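Local atomic coordinates of oxidoreductase (Corynebacterium diphtheriae, PDB entry 3K1Y), a protein that probably catalyses NAD(P)H-linked redox reactions with an FMN cofactor held in a flavodoxin-like fold. Residues S26-Q29 with I30-S33; P94-A98 with S99-L103; H132-V135 with L136-L140; R141-L144 with S145-A149; F157-T160 with E161-G164. All coordinates share one frame; numbering follows the deposited sequence.

Overall arrangement
All five contacts are local ones, and they follow one another along a flavodoxin-like chain, a five-stranded parallel sheet flanked by helices. Contact 1 is the start of helix 26-44; contact 2 is the hairpin loop between strand 88-94 and helix 102-110. Contacts 3 and 4 cover helix 135-146 with the turns at its two ends, their centres about 13 Å apart, and contact 5 is the exit of strand 150-159. Contacts 1, 2, 3 and 5 gather towards the C-terminal ends of the parallel strands, as in the cofactor site of this fold. Contact 4 lies at the C-terminal end of helix 135-146, its centre about 26 Å from that of contact 5.

Contact 1 (S26-Q29 with I30-S33). With SO4 (sulfate ion), chain G.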
# COMPACT_ATOMS: atom_id res chain seq x y z
N SER A 26 -7.27 -12.36 21.10
CA SER A 26 -7.09 -10.91 21.21
C SER A 26 -7.88 -10.20 20.12
O SER A 26 -8.29 -9.05 20.30
CB SER A 26 -5.62 -10.52 21.08
OG SER A 26 -4.87 -10.97 22.19
N THR A 27 -8.09 -10.86 18.99
CA THR A 27 -8.85 -10.25 17.90
C THR A 27 -10.33 -10.18 18.29
O THR A 27 -11.01 -9.19 17.98
CB THR A 27 -8.73 -11.03 16.58
OG1 THR A 27 -7.35 -11.19 16.22
CG2 THR A 27 -9.43 -10.28 15.47
N ARG A 28 -10.82 -11.22 18.95
CA ARG A 28 -12.21 -11.24 19.37
C ARG A 28 -12.45 -10.24 20.49
O ARG A 28 -13.55 -9.71 20.64
CB ARG A 28 -12.63 -12.64 19.83
CG ARG A 28 -14.04 -12.72 20.43
CD ARG A 28 -15.07 -12.04 19.53
NE ARG A 28 -16.45 -12.27 19.97
CZ ARG A 28 -17.03 -13.46 19.99
NH1 ARG A 28 -16.36 -14.54 19.60
NH2 ARG A 28 -18.29 -13.59 20.39
N GLN A 29 -11.40 -9.95 21.26
CA GLN A 29 -11.52 -9.00 22.36
C GLN A 29 -11.69 -7.55 21.88
O GLN A 29 -12.54 -6.82 22.40
CB GLN A 29 -10.31 -9.11 23.29
CG GLN A 29 -10.16 -10.52 23.88
CD GLN A 29 -8.91 -10.69 24.74
OE1 GLN A 29 -7.80 -10.38 24.31
NE2 GLN A 29 -9.10 -11.21 25.95
N ILE A 30 -10.91 -7.13 20.89
CA ILE A 30 -11.07 -5.76 20.41
C ILE A 30 -12.35 -5.67 19.60
O ILE A 30 -13.02 -4.64 19.57
CB ILE A 30 -9.88 -5.30 19.53
CG1 ILE A 30 -10.12 -3.85 19.11
CG2 ILE A 30 -9.71 -6.22 18.32
CD1 ILE A 30 -8.98 -3.24 18.35
N ALA A 31 -12.72 -6.78 18.97
CA ALA A 31 -13.94 -6.85 18.19
C ALA A 31 -15.12 -6.62 19.12
O ALA A 31 -16.05 -5.87 18.80
CB ALA A 31 -14.05 -8.21 17.52
N ASP A 32 -15.09 -7.26 20.29
CA ASP A 32 -16.17 -7.09 21.27
C ASP A 32 -16.20 -5.66 21.80
O ASP A 32 -17.27 -5.09 21.99
CB ASP A 32 -16.01 -8.07 22.44
CG ASP A 32 -16.24 -9.51 22.02
OD1 ASP A 32 -16.92 -9.73 20.99
OD2 ASP A 32 -15.76 -10.43 22.72
N SER A 33 -15.02 -5.09 22.04
CA SER A 33 -14.97 -3.72 22.54
C SER A 33 -15.61 -2.82 21.50
O SER A 33 -16.38 -1.92 21.83
CB SER A 33 -13.53 -3.27 22.78
OG SER A 33 -13.04 -3.81 23.99
S SO4 G . -5.57 -13.93 18.28
O1 SO4 G . -5.64 -12.62 17.88
O2 SO4 G . -5.02 -13.84 19.56
O3 SO4 G . -6.83 -14.49 18.29
O4 SO4 G . -4.78 -14.68 17.40
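The side chains of R28 and D32 cross one turn apart at the start of helix 26-44, joined by a salt bridge in which NE of R28 gives its hydrogen to OD1 of D32 at 2.8 Å. The carboxylate oxygen comes to the edge of the guanidinium, close to its plane, and is met on its syn side, yet the two flat groups stand 75° to each other. The bend of the arginine at chi2 (49°) turns the chain forward along the helix, bringing NE to the carboxylate one turn on, while NH1 makes a second salt bridge with E55. Ahead of this pair, the sulfate sits at the helix N-terminus: T27 OG1 donates to sulfate O1 at 2.8 Å and S26 N donates to sulfate O2 at 3.1 Å, with S22 and S25 completing the grip. In relatives the FMN phosphate binds here, so the sulfate probably mimics it. I30 turns to another flank, where its CG2 lies 3.3 Å from T27 O. Within the fold, T27 and A31 lean on strands 12-18 and 88-94, and I30 fits between strand 150-159 and F171 of helix 165-188.

Contact 2 (P94-A98 with S99-L103)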
# COMPACT_ATOMS: atom_id res chain seq x y z
N PRO A 94 -6.04 -10.48 13.10
CA PRO A 94 -4.74 -10.45 13.76
C PRO A 94 -3.81 -10.11 12.59
O PRO A 94 -4.25 -10.04 11.44
CB PRO A 94 -4.57 -11.89 14.26
CG PRO A 94 -5.44 -12.69 13.35
CD PRO A 94 -6.65 -11.82 13.19
N VAL A 95 -2.53 -9.88 12.85
CA VAL A 95 -1.63 -9.55 11.76
C VAL A 95 -0.64 -10.67 11.56
O VAL A 95 0.15 -10.97 12.45
CB VAL A 95 -0.88 -8.24 12.03
CG1 VAL A 95 -0.07 -7.85 10.79
CG2 VAL A 95 -1.87 -7.14 12.41
N PHE A 96 -0.71 -11.30 10.40
CA PHE A 96 0.18 -12.40 10.06
C PHE A 96 1.00 -11.94 8.87
O PHE A 96 0.46 -11.38 7.92
CB PHE A 96 -0.61 -13.67 9.68
CG PHE A 96 -1.34 -14.32 10.83
CD1 PHE A 96 -1.37 -13.73 12.09
CD2 PHE A 96 -2.04 -15.51 10.64
CE1 PHE A 96 -2.08 -14.32 13.14
CE2 PHE A 96 -2.75 -16.10 11.68
CZ PHE A 96 -2.77 -15.50 12.93
N LYS A 97 2.30 -12.18 8.94
CA LYS A 97 3.23 -11.78 7.89
C LYS A 97 3.00 -10.35 7.41
O LYS A 97 3.03 -10.07 6.22
CB LYS A 97 3.16 -12.76 6.71
CG LYS A 97 3.60 -14.19 7.08
CD LYS A 97 4.92 -14.19 7.85
CE LYS A 97 5.58 -15.56 7.91
NZ LYS A 97 4.74 -16.58 8.59
N ALA A 98 2.76 -9.46 8.37
CA ALA A 98 2.59 -8.03 8.12
C ALA A 98 1.34 -7.57 7.37
O ALA A 98 1.35 -6.52 6.72
CB ALA A 98 3.85 -7.47 7.44
N SER A 99 0.27 -8.34 7.47
CA SER A 99 -0.97 -7.96 6.81
C SER A 99 -2.13 -8.77 7.37
O SER A 99 -1.97 -9.48 8.36
CB SER A 99 -0.85 -8.16 5.30
OG SER A 99 -2.02 -7.73 4.64
N TYR A 100 -3.30 -8.66 6.75
CA TYR A 100 -4.44 -9.41 7.24
C TYR A 100 -4.23 -10.90 7.00
O TYR A 100 -3.42 -11.29 6.16
CB TYR A 100 -5.73 -8.93 6.57
CG TYR A 100 -5.73 -8.90 5.06
CD1 TYR A 100 -5.44 -10.04 4.31
CD2 TYR A 100 -6.09 -7.74 4.38
CE1 TYR A 100 -5.53 -10.03 2.92
CE2 TYR A 100 -6.18 -7.71 3.00
CZ TYR A 100 -5.90 -8.86 2.27
OH TYR A 100 -6.02 -8.84 0.90
N THR A 101 -4.94 -11.72 7.76
CA THR A 101 -4.80 -13.17 7.67
C THR A 101 -5.34 -13.76 6.37
O THR A 101 -6.28 -13.24 5.78
CB THR A 101 -5.51 -13.86 8.85
OG1 THR A 101 -4.91 -13.44 10.09
CG2 THR A 101 -5.37 -15.35 8.74
N GLY A 102 -4.74 -14.86 5.94
CA GLY A 102 -5.20 -15.51 4.73
C GLY A 102 -6.64 -15.95 4.95
O GLY A 102 -7.47 -15.84 4.05
N LEU A 103 -6.94 -16.42 6.16
CA LEU A 103 -8.29 -16.87 6.50
C LEU A 103 -9.28 -15.70 6.43
O LEU A 103 -10.42 -15.85 5.97
CB LEU A 103 -8.31 -17.50 7.89
CG LEU A 103 -9.67 -17.98 8.41
CD1 LEU A 103 -10.17 -19.15 7.57
CD2 LEU A 103 -9.54 -18.39 9.89
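F96 and S99 close a tight two-residue hairpin, a type I' turn with K97 and A98 at its tip, in the loop that leads from strand 88-94 to helix 102-110. In related flavin reductases the corresponding loop lies beside the FMN, and here the side chain of P94 comes within about 4 Å of a bound sulfate, consistent with such a site.

The backbone bonds come as a reciprocal pair. F96 N donates to S99 O at 3.0 Å, nearly along the C=O axis, whereas the return bond from S99 N to F96 O, 3.1 Å long, reaches its acceptor from above the carbonyl plane, 53° out of it. A CA-H...O contact of 3.4 Å from V95 CA adds a weaker partner to S99 O. Both tip residues have left-handed backbone angles, as this turn type requires.

Van der Waals contacts tie the start of the loop to its end. CG1 of V95, placed opposite the backbone N (chi1 -174°), lies alongside the S99 backbone, while T101 sets its OG1 against both P94 and F96 and its CG2 against F96 as well.

Polar reach extends to the second subunit. There K105 donates through NZ to F96 O and to Y100 O, while K97 sends its own NZ to the carbonyls of F108 and L111, so the loop takes part in the subunit interface.

T101 OG1 sits over one face of the F96 ring, displaced toward the rim, 3.6 Å from CD2, with P94 CG 3.4 Å from the same oxygen.

Contact 3 (H132-V135 with L136-L140)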
# COMPACT_ATOMS: atom_id res chain seq x y z
N HIS A 132 3.02 -2.24 12.85
CA HIS A 132 2.25 -2.58 11.66
C HIS A 132 0.86 -1.93 11.62
O HIS A 132 -0.03 -2.38 10.89
CB HIS A 132 2.12 -4.11 11.57
CG HIS A 132 3.43 -4.81 11.37
ND1 HIS A 132 3.65 -6.11 11.78
CD2 HIS A 132 4.59 -4.39 10.81
CE1 HIS A 132 4.89 -6.45 11.49
NE2 HIS A 132 5.48 -5.42 10.89
N SER A 133 0.67 -0.86 12.38
CA SER A 133 -0.64 -0.22 12.39
C SER A 133 -1.12 0.22 11.01
O SER A 133 -2.33 0.33 10.78
CB SER A 133 -0.65 0.97 13.35
OG SER A 133 0.20 2.01 12.91
N LEU A 134 -0.21 0.45 10.07
CA LEU A 134 -0.63 0.87 8.73
C LEU A 134 -1.23 -0.29 7.91
O LEU A 134 -1.49 -0.15 6.72
CB LEU A 134 0.52 1.52 7.94
CG LEU A 134 1.12 2.84 8.46
CD1 LEU A 134 2.19 3.32 7.50
CD2 LEU A 134 0.04 3.90 8.60
N VAL A 135 -1.43 -1.43 8.56
CA VAL A 135 -2.04 -2.56 7.86
C VAL A 135 -3.49 -2.18 7.58
O VAL A 135 -4.13 -2.73 6.69
CB VAL A 135 -2.03 -3.85 8.71
CG1 VAL A 135 -2.89 -3.66 9.96
CG2 VAL A 135 -2.55 -5.00 7.89
N LEU A 136 -4.00 -1.22 8.34
CA LEU A 136 -5.37 -0.76 8.14
C LEU A 136 -5.52 0.00 6.82
O LEU A 136 -6.31 -0.38 5.96
CB LEU A 136 -5.81 0.15 9.29
CG LEU A 136 -6.03 -0.51 10.65
CD1 LEU A 136 -6.57 0.52 11.64
CD2 LEU A 136 -7.01 -1.68 10.52
N ASP A 137 -4.75 1.08 6.66
CA ASP A 137 -4.84 1.91 5.46
C ASP A 137 -4.24 1.40 4.17
O ASP A 137 -4.50 1.97 3.11
CB ASP A 137 -4.29 3.30 5.74
CG ASP A 137 -5.17 4.09 6.66
OD1 ASP A 137 -6.40 3.85 6.62
OD2 ASP A 137 -4.65 4.94 7.41
N TYR A 138 -3.46 0.33 4.24
CA TYR A 138 -2.83 -0.22 3.04
C TYR A 138 -3.26 -1.62 2.66
O TYR A 138 -2.92 -2.09 1.57
CB TYR A 138 -1.31 -0.16 3.20
CG TYR A 138 -0.78 1.24 3.14
CD1 TYR A 138 -0.83 1.97 1.96
CD2 TYR A 138 -0.26 1.86 4.27
CE1 TYR A 138 -0.40 3.29 1.91
CE2 TYR A 138 0.18 3.18 4.23
CZ TYR A 138 0.11 3.89 3.04
OH TYR A 138 0.50 5.20 3.00
N ALA A 139 -4.00 -2.30 3.54
CA ALA A 139 -4.47 -3.65 3.27
C ALA A 139 -5.98 -3.81 3.46
O ALA A 139 -6.68 -4.23 2.54
CB ALA A 139 -3.71 -4.67 4.12
N LEU A 140 -6.51 -3.47 4.65
CA LEU A 140 -7.95 -3.61 4.89
C LEU A 140 -8.81 -2.57 4.20
O LEU A 140 -9.88 -2.89 3.65
CB LEU A 140 -8.28 -3.58 6.38
CG LEU A 140 -7.97 -4.87 7.14
CD1 LEU A 140 -6.49 -4.87 7.51
CD2 LEU A 140 -8.84 -4.95 8.38
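V135 and the residues four and five places on, A139 and L140, set the backbone geometry, since the carbonyl of V135 takes the N-H of L140 at 3.2 Å and, more weakly, that of A139. The first of these bonds defines a wider, pi-type turn. One residue earlier, L134 O accepts from Y138 N, also at 3.2 Å, in the regular helical pattern.

Among the side chains, L134 and Y138 lie side by side and point the same way. CB of L134 comes to the edge of the tyrosine ring, near its plane, 3.8 Å from CD2, and CD1 of L134 touches CE2 at the same distance. Both phenol and isobutyl branches therefore run together off one flank of the helix. That flank faces other subunits: the Y138 ring meets its counterpart in the third subunit with planes only about 5° apart, and P142 of the fourth subunit packs against it.

V135 works on another flank. Its CG2, opposite the backbone N, reaches both the CB of A139 and CD1 of L140 at 4.0 Å, while CG1 takes the remaining place between N and carbonyl carbon. Bent round at chi2 (83°), the leucine also brings CD1 to 3.3 Å from V135 O, covering the carbonyl that its own amide grips. A125 and F157 continue this apolar side into the sheet.

A type I turn, H132 to V135, thus runs into a helix whose opening contains a pi-type turn, in the crossover between strands 120-127 and 150-159 of the flavodoxin-like fold.

Contact 4 (R141-L144 with S145-A149); sequences RPLL and SYMRA
L144 is the residue most covered by the segment that follows; its CD1 touches the CB of A149 at 3.7 Å, and the backbones of the same two residues are joined, A149 N donating to L144 O at 2.9 Å. Strands 120-127 and 150-159 receive the leucine from beyond, through T121, I123 and V151, so the methyl contact lies on the sheet-facing side of the helix.

S145 turns back on the preceding turn. Its OG, set beside its own backbone N (chi1 -67°), donates to R141 O at 3.1 Å from above the carbonyl plane, 53° out of it, while S145 N reaches the same oxygen at 2.8 Å almost head-on. Two donors from one residue thus hold that carbonyl, and the buried hydroxyl is satisfied within the helix. The side chain of R141 has its own partner, NH2 donating to V152 O.

Here helix 135-146 ends in a Schellman motif: R148, with positive phi, is the C' residue, its N bonded to S145 O at 2.8 Å inside the wider A149 to L144 link. The stop lets the chain turn into strand 150-159 and finish the beta-alpha-beta crossover begun by strand 120-127.

M147, a selenomethionine, lies next to L143, both side chains pointing the same way. A bend at chi3 (-83°) folds the terminal methyl back, so that CE meets CG of L143 at 3.7 Å and L143 O at 3.4 Å. F108 of helix 102-110 packs on both residues, and K97 of the second subunit touches them as well.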
# COMPACT_ATOMS: atom_id res chain seq x y z
N ARG A 141 -8.36 -1.33 4.24
CA ARG A 141 -9.11 -0.25 3.62
C ARG A 141 -9.26 -0.52 2.12
O ARG A 141 -10.37 -0.57 1.59
CB ARG A 141 -8.39 1.08 3.89
CG ARG A 141 -9.18 2.31 3.50
CD ARG A 141 -8.98 3.43 4.50
NE ARG A 141 -10.27 4.03 4.80
CZ ARG A 141 -10.72 4.31 6.01
NH1 ARG A 141 -9.97 4.06 7.08
NH2 ARG A 141 -11.93 4.81 6.16
N PRO A 142 -8.14 -0.71 1.41
CA PRO A 142 -8.27 -0.96 -0.03
C PRO A 142 -9.21 -2.13 -0.33
O PRO A 142 -9.95 -2.10 -1.32
CB PRO A 142 -6.84 -1.26 -0.46
CG PRO A 142 -6.01 -0.46 0.54
CD PRO A 142 -6.73 -0.74 1.84
N LEU A 143 -9.19 -3.16 0.52
CA LEU A 143 -10.05 -4.33 0.33
C LEU A 143 -11.53 -3.98 0.48
O LEU A 143 -12.34 -4.37 -0.36
CB LEU A 143 -9.68 -5.43 1.33
CG LEU A 143 -10.54 -6.70 1.24
CD1 LEU A 143 -10.38 -7.34 -0.13
CD2 LEU A 143 -10.14 -7.69 2.33
N LEU A 144 -11.87 -3.26 1.54
CA LEU A 144 -13.26 -2.87 1.79
C LEU A 144 -13.73 -1.85 0.77
O LEU A 144 -14.90 -1.86 0.36
CB LEU A 144 -13.42 -2.32 3.20
CG LEU A 144 -13.75 -3.32 4.32
CD1 LEU A 144 -15.14 -3.89 4.09
CD2 LEU A 144 -12.71 -4.43 4.35
N SER A 145 -12.83 -0.95 0.35
CA SER A 145 -13.18 0.06 -0.63
C SER A 145 -13.41 -0.58 -1.99
O SER A 145 -14.30 -0.16 -2.73
CB SER A 145 -12.09 1.12 -0.74
OG SER A 145 -12.02 1.86 0.46
N TYR A 146 -12.61 -1.58 -2.32
CA TYR A 146 -12.79 -2.27 -3.59
C TYR A 146 -14.19 -2.88 -3.67
O TYR A 146 -14.75 -3.00 -4.76
CB TYR A 146 -11.76 -3.39 -3.76
CG TYR A 146 -12.05 -4.22 -4.99
CD1 TYR A 146 -11.85 -3.70 -6.27
CD2 TYR A 146 -12.57 -5.51 -4.88
CE1 TYR A 146 -12.18 -4.44 -7.41
CE2 TYR A 146 -12.91 -6.25 -6.00
CZ TYR A 146 -12.71 -5.72 -7.26
OH TYR A 146 -13.06 -6.47 -8.37
N MSE A 147 -14.75 -3.27 -2.54
CA MSE A 147 -16.08 -3.85 -2.55
C MSE A 147 -17.14 -2.78 -2.36
O MSE A 147 -18.32 -3.08 -2.19
CB MSE A 147 -16.20 -4.93 -1.49
CG MSE A 147 -15.54 -6.22 -1.92
SE MSE A 147 -15.66 -7.61 -0.63
CE MSE A 147 -14.15 -7.08 0.45
N ARG A 148 -16.69 -1.54 -2.40
CA ARG A 148 -17.56 -0.38 -2.27
C ARG A 148 -18.21 -0.20 -0.91
O ARG A 148 -19.27 0.41 -0.80
CB ARG A 148 -18.61 -0.40 -3.38
CG ARG A 148 -18.02 -0.35 -4.78
CD ARG A 148 -19.10 -0.51 -5.83
NE ARG A 148 -20.10 0.56 -5.75
CZ ARG A 148 -21.26 0.54 -6.39
NH1 ARG A 148 -21.57 -0.50 -7.15
NH2 ARG A 148 -22.11 1.55 -6.26
N ALA A 149 -17.57 -0.74 0.12
CA ALA A 149 -18.07 -0.56 1.48
C ALA A 149 -17.65 0.86 1.89
O ALA A 149 -16.60 1.34 1.46
CB ALA A 149 -17.42 -1.57 2.42

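Contact 5 (F157-T160 with E161-G164)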
# COMPACT_ATOMS: atom_id res chain seq x y z
N PHE A 157 -6.54 0.09 15.44
CA PHE A 157 -5.43 -0.85 15.55
C PHE A 157 -5.04 -0.99 17.02
O PHE A 157 -4.50 -0.07 17.62
CB PHE A 157 -4.21 -0.39 14.76
CG PHE A 157 -3.13 -1.44 14.68
CD1 PHE A 157 -3.19 -2.43 13.70
CD2 PHE A 157 -2.09 -1.47 15.60
CE1 PHE A 157 -2.23 -3.45 13.64
CE2 PHE A 157 -1.12 -2.48 15.56
CZ PHE A 157 -1.19 -3.47 14.57
N ALA A 158 -5.30 -2.15 17.59
CA ALA A 158 -4.98 -2.40 18.98
C ALA A 158 -3.64 -3.09 19.17
O ALA A 158 -3.43 -4.22 18.74
CB ALA A 158 -6.08 -3.24 19.63
N ALA A 159 -2.73 -2.37 19.82
CA ALA A 159 -1.41 -2.90 20.14
C ALA A 159 -1.56 -3.25 21.61
O ALA A 159 -1.70 -2.36 22.44
CB ALA A 159 -0.36 -1.83 19.95
N THR A 160 -1.56 -4.53 21.94
CA THR A 160 -1.75 -4.96 23.32
C THR A 160 -0.68 -4.45 24.30
O THR A 160 -0.97 -4.22 25.47
CB THR A 160 -1.81 -6.49 23.41
OG1 THR A 160 -0.52 -7.03 23.08
CG2 THR A 160 -2.86 -7.02 22.45
N GLU A 161 0.54 -4.28 23.81
CA GLU A 161 1.64 -3.81 24.64
C GLU A 161 1.45 -2.37 25.10
O GLU A 161 2.18 -1.88 25.96
CB GLU A 161 2.96 -3.94 23.88
CG GLU A 161 3.25 -5.33 23.36
CD GLU A 161 4.60 -5.44 22.70
OE1 GLU A 161 4.99 -4.52 21.94
OE2 GLU A 161 5.29 -6.46 22.92
N ASP A 162 0.46 -1.69 24.53
CA ASP A 162 0.20 -0.31 24.90
C ASP A 162 -1.15 -0.12 25.59
O ASP A 162 -1.77 0.93 25.44
CB ASP A 162 0.29 0.60 23.68
CG ASP A 162 1.62 0.48 22.96
OD1 ASP A 162 2.66 0.35 23.65
OD2 ASP A 162 1.64 0.53 21.71
N PHE A 163 -1.61 -1.12 26.33
CA PHE A 163 -2.89 -0.98 27.04
C PHE A 163 -2.64 -0.34 28.41
O PHE A 163 -1.50 -0.32 28.89
CB PHE A 163 -3.59 -2.33 27.23
CG PHE A 163 -4.26 -2.86 25.98
CD1 PHE A 163 -4.48 -2.03 24.88
CD2 PHE A 163 -4.68 -4.18 25.91
CE1 PHE A 163 -5.10 -2.51 23.73
CE2 PHE A 163 -5.32 -4.68 24.76
CZ PHE A 163 -5.52 -3.84 23.67
N GLY A 164 -3.69 0.17 29.03
CA GLY A 164 -3.56 0.79 30.34
C GLY A 164 -2.69 2.03 30.35
O GLY A 164 -1.84 2.22 29.48
O HOH W 1 0.02 -3.34 28.15
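The short 3-10 turn that ends strand 150-159 and leads toward helix 165-188 brings T160 beneath the ring of F163. It lies at the C-terminal ends of the parallel strands, where FMN binds in proteins of this fold, and the side chain of E161 is about 5 Å from a bound sulfate.

CA of T160 stands over the centre of one face of the F163 ring, 3.8 Å from the centroid and only 10° off the ring normal, a CH-pi contact. CB of A158 approaches instead at the edge, near the ring plane, 4.1 Å from CZ. With CG beside the backbone N (chi1 -76°), F163 folds its ring back over the turn that precedes it; F171 of helix 165-188 packs against it as well.

Two backbone bonds close the turn. D162 N donates to A159 O at 3.1 Å, and F163 N donates to T160 O at 3.3 Å; both donors stand well above the planes of their carbonyls, the second 61° out. A water adds a further bond to T160 O at 3.0 Å and a weak one to F163 O. Beside them, OD2 of D162 rests 3.6 Å from CB of A159, and the side chain of D162 also touches E167 of helix 165-188.

T160 O accepts from both the amide of F163 and a water, while the aromatic ring covers the backbone CH of the same threonine. The turn is thus held by a CH-pi contact and two backbone bonds that approach their carbonyls from above the plane, without a charged pair across it.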